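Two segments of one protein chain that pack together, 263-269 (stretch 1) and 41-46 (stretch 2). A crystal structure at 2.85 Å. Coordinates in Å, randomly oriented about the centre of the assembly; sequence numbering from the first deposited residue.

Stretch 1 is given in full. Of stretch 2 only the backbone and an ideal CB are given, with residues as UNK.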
ATOM      1  N   GLY A 263      -0.141  13.198  31.654  1.00 40.97           N
ATOM      2  CA  GLY A 263       0.841  13.807  30.764  1.00 40.46           C
ATOM      3  C   GLY A 263       0.856  13.198  29.372  1.00 39.67           C
ATOM      4  O   GLY A 263       1.525  13.712  28.474  1.00 39.40           O
ATOM      5  N   THR A 264       0.109  12.108  29.198  1.00 39.17           N
ATOM      6  CA  THR A 264       0.051  11.371  27.929  1.00 38.38           C
ATOM      7  C   THR A 264      -0.416  12.241  26.760  1.00 38.01           C
ATOM      8  O   THR A 264      -1.437  12.932  26.849  1.00 38.17           O
ATOM      9  CB  THR A 264      -0.859  10.122  28.041  1.00 38.29           C
ATOM     10  OG1 THR A 264      -0.405   9.284  29.110  1.00 38.64           O
ATOM     11  CG2 THR A 264      -0.853   9.313  26.751  1.00 37.57           C
ATOM     12  N   LEU A 265       0.355  12.203  25.675  1.00 37.49           N
ATOM     13  CA  LEU A 265      -0.029  12.825  24.412  1.00 36.96           C
ATOM     14  C   LEU A 265      -0.719  11.793  23.533  1.00 36.58           C
ATOM     15  O   LEU A 265      -0.248  10.659  23.408  1.00 36.58           O
ATOM     16  CB  LEU A 265       1.200  13.377  23.682  1.00 36.59           C
ATOM     17  CG  LEU A 265       1.915  14.605  24.251  1.00 37.04           C
ATOM     18  CD1 LEU A 265       3.311  14.729  23.657  1.00 36.82           C
ATOM     19  CD2 LEU A 265       1.112  15.880  24.015  1.00 37.33           C
ATOM     20  N   ALA A 266      -1.837  12.187  22.933  1.00 36.51           N
ATOM     21  CA  ALA A 266      -2.555  11.321  22.004  1.00 36.33           C
ATOM     22  C   ALA A 266      -2.737  12.006  20.655  1.00 36.19           C
ATOM     23  O   ALA A 266      -2.807  13.233  20.583  1.00 36.42           O
ATOM     24  CB  ALA A 266      -3.898  10.924  22.584  1.00 36.54           C
ATOM     25  N   ILE A 267      -2.808  11.212  19.589  1.00 35.81           N
ATOM     26  CA  ILE A 267      -3.059  11.753  18.254  1.00 35.97           C
ATOM     27  C   ILE A 267      -4.552  12.095  18.118  1.00 36.49           C
ATOM     28  O   ILE A 267      -5.385  11.231  17.820  1.00 36.40           O
ATOM     29  CB  ILE A 267      -2.555  10.813  17.130  1.00 35.43           C
ATOM     30  CG1 ILE A 267      -1.085  10.433  17.371  1.00 35.17           C
ATOM     31  CG2 ILE A 267      -2.716  11.474  15.763  1.00 35.14           C
ATOM     32  CD1 ILE A 267      -0.562   9.305  16.504  1.00 34.62           C
ATOM     33  N   VAL A 268      -4.867  13.369  18.353  1.00 36.73           N
ATOM     34  CA  VAL A 268      -6.249  13.854  18.414  1.00 37.05           C
ATOM     35  C   VAL A 268      -6.914  13.947  17.037  1.00 36.92           C
ATOM     36  O   VAL A 268      -8.117  13.700  16.910  1.00 36.98           O
ATOM     37  CB  VAL A 268      -6.338  15.219  19.139  1.00 37.75           C
ATOM     38  CG1 VAL A 268      -7.790  15.627  19.356  1.00 38.41           C
ATOM     39  CG2 VAL A 268      -5.620  15.163  20.476  1.00 37.97           C
ATOM     40  N   ASP A 269      -6.139  14.308  16.016  1.00 36.68           N
ATOM     41  CA  ASP A 269      -6.676  14.438  14.660  1.00 36.81           C
ATOM     42  C   ASP A 269      -5.621  14.219  13.578  1.00 36.64           C
ATOM     43  O   ASP A 269      -4.420  14.275  13.844  1.00 36.91           O
ATOM     44  CB  ASP A 269      -7.341  15.810  14.475  1.00 37.30           C
ATOM     45  CG  ASP A 269      -8.315  15.848  13.297  1.00 37.28           C
ATOM     46  OD1 ASP A 269      -8.981  14.826  13.020  1.00 36.90           O
ATOM     47  OD2 ASP A 269      -8.420  16.911  12.648  1.00 37.70           O
ATOM     48  N   UNK A  41     -12.600   7.511  22.520  1.00 56.12           N
ATOM     49  CA  UNK A  41     -11.398   6.684  22.425  1.00 53.88           C
ATOM     50  C   UNK A  41     -10.354   7.324  21.501  1.00 52.51           C
ATOM     51  O   UNK A  41     -10.582   7.506  20.302  1.00 51.83           O
ATOM     52  CB  UNK A  41     -11.759   5.285  21.921  1.00 53.88           C
ATOM     53  N   UNK A  42      -9.212   7.673  22.086  1.00 42.37           N
ATOM     54  CA  UNK A  42      -8.126   8.343  21.374  1.00 41.88           C
ATOM     55  C   UNK A  42      -6.991   7.380  21.031  1.00 40.66           C
ATOM     56  O   UNK A  42      -6.667   6.502  21.832  1.00 40.80           O
ATOM     57  CB  UNK A  42      -7.587   9.504  22.212  1.00 41.88           C
ATOM     58  N   UNK A  43      -6.384   7.538  19.840  1.00 39.56           N
ATOM     59  CA  UNK A  43      -5.194   6.751  19.519  1.00 38.98           C
ATOM     60  C   UNK A  43      -3.938   7.310  20.184  1.00 38.64           C
ATOM     61  O   UNK A  43      -3.689   8.518  20.133  1.00 38.78           O
ATOM     62  CB  UNK A  43      -4.995   6.697  18.003  1.00 38.98           C
ATOM     63  N   UNK A  44      -3.171   6.426  20.821  1.00 38.39           N
ATOM     64  CA  UNK A  44      -1.936   6.807  21.509  1.00 38.18           C
ATOM     65  C   UNK A  44      -0.785   5.905  21.076  1.00 37.55           C
ATOM     66  O   UNK A  44      -0.954   4.689  20.943  1.00 37.41           O
ATOM     67  CB  UNK A  44      -2.121   6.739  23.026  1.00 38.18           C
ATOM     68  N   UNK A  45       0.381   6.508  20.864  1.00 37.01           N
ATOM     69  CA  UNK A  45       1.613   5.758  20.636  1.00 36.26           C
ATOM     70  C   UNK A  45       2.090   5.175  21.970  1.00 36.25           C
ATOM     71  O   UNK A  45       2.561   5.905  22.848  1.00 36.36           O
ATOM     72  CB  UNK A  45       2.690   6.647  20.010  1.00 36.26           C
ATOM     73  N   UNK A  46       1.939   3.861  22.116  1.00 36.04           N
ATOM     74  CA  UNK A  46       2.297   3.154  23.349  1.00 36.36           C
ATOM     75  C   UNK A  46       3.780   2.772  23.409  1.00 36.32           C
ATOM     76  O   UNK A  46       4.370   2.698  24.489  1.00 36.65           O
ATOM     77  CB  UNK A  46       1.441   1.894  23.487  1.00 36.36           C
TER

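The two strands, 265-269 and 42-46, run roughly antiparallel, with 140° between their N-to-C directions and a closest approach of 4.8 Å between their axes. One backbone hydrogen bond joins them. The backbone N of I267 donates to the carbonyl O of position 43 over 2.9 Å, with an angle of 143° at the hydrogen.

Position 41 lies before the strand. Nothing of stretch 1 is within 5.5 Å of its ideal CB, so stretch 1 sets no preference. The backbone angles, -111/116, are extended and suit many residues, including beta-branched ones. The residue is V41, and it makes no contact with stretch 1.

At position 42, CA-to-CB points toward stretch 1. The ideal CB is 4.0 Å from A266 CB, and the small alanine leaves room beside it. V268 lies further along, with its methyls available. No charge is on offer close by. An aliphatic or aromatic side chain would suit, and a long one could reach V268. The deposited residue is Y42, with chi1 in m. Its CB packs on A266 CB at 4.0 Å. The ring extends to V268, where CE1 is 4.2 Å from CG1 in an oblique approach.

At position 43, CA-to-CB points sideways. The ideal CB is 4.6 Å from I267 O, and the side chain of I267 is nearby. The carbonyl O is already used as an acceptor by I267 N. The backbone N of position 43 is 4.3 Å from its nearest stretch 1 atom, I267 O, too far for a hydrogen bond, so no bond across the pair requires an N-H here. With phi at -79°, proline is allowed, as are valine, isoleucine and other apolar residues. The residue is P43, with a C-gamma endo pucker. Its CG lies 4.3 Å from I267 CB, an apolar contact beside the hydrogen bond. Its O also lies 3.4 Å from A266 CB.

Position 44 sits opposite A266, their CA atoms 4.6 Å apart. CA-to-CB points sideways. The ideal CB is 4.4 Å from L265 O, 4.6 Å from A266 CB and 4.7 Å from T264 CG2. Two methyls and a carbonyl surround the space, so a compact apolar side chain fits well; threonine or serine could also be considered. The beta region angles, -130/138, favour branching at CB. The residue is V44, with chi1 in t. CG1 meets T264 CG2 at 3.6 Å and lies 3.4 Å from L265 O. CG2 packs on A266 CB at 3.7 Å.

At position 45, CA-to-CB again points sideways. The nearest atom to the ideal CB is I267 CD1, at 5.5 Å. That gap calls for a side chain with some reach, such as isoleucine, leucine or methionine. The residue is I45, with chi1 in m and chi2 in t. Its end comes nearer than its CB, and its CD1 meets I267 CD1 at 4.0 Å.

Position 46 is out of reach of stretch 1, which offers no guide to the side chain. The residue is A46, and it makes no contact.

Stretch 2, residues 41-46: VYPVIA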
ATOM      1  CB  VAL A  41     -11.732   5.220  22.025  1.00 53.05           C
ATOM      2  CG1 VAL A  41     -12.668   5.168  20.825  1.00 53.37           C
ATOM      3  CG2 VAL A  41     -10.466   4.417  21.765  1.00 51.32           C
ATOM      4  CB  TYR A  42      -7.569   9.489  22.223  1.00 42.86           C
ATOM      5  CG  TYR A  42      -8.537  10.623  22.482  1.00 43.92           C
ATOM      6  CD1 TYR A  42      -8.739  11.623  21.528  1.00 44.19           C
ATOM      7  CD2 TYR A  42      -9.236  10.709  23.688  1.00 44.52           C
ATOM      8  CE1 TYR A  42      -9.618  12.670  21.764  1.00 44.88           C
ATOM      9  CE2 TYR A  42     -10.116  11.752  23.933  1.00 45.04           C
ATOM     10  CZ  TYR A  42     -10.301  12.729  22.969  1.00 45.28           C
ATOM     11  OH  TYR A  42     -11.170  13.766  23.201  1.00 46.01           O
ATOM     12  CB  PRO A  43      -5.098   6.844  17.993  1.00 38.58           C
ATOM     13  CG  PRO A  43      -5.824   8.086  17.633  1.00 38.78           C
ATOM     14  CD  PRO A  43      -6.857   8.334  18.693  1.00 39.31           C
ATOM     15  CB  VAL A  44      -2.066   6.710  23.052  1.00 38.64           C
ATOM     16  CG1 VAL A  44      -0.841   7.311  23.727  1.00 38.84           C
ATOM     17  CG2 VAL A  44      -3.325   7.405  23.555  1.00 38.95           C
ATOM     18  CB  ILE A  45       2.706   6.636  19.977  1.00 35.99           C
ATOM     19  CG1 ILE A  45       2.244   7.106  18.592  1.00 35.46           C
ATOM     20  CG2 ILE A  45       4.025   5.877  19.871  1.00 35.74           C
ATOM     21  CD1 ILE A  45       2.940   8.352  18.088  1.00 35.35           C
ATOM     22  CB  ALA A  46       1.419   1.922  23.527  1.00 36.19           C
TER
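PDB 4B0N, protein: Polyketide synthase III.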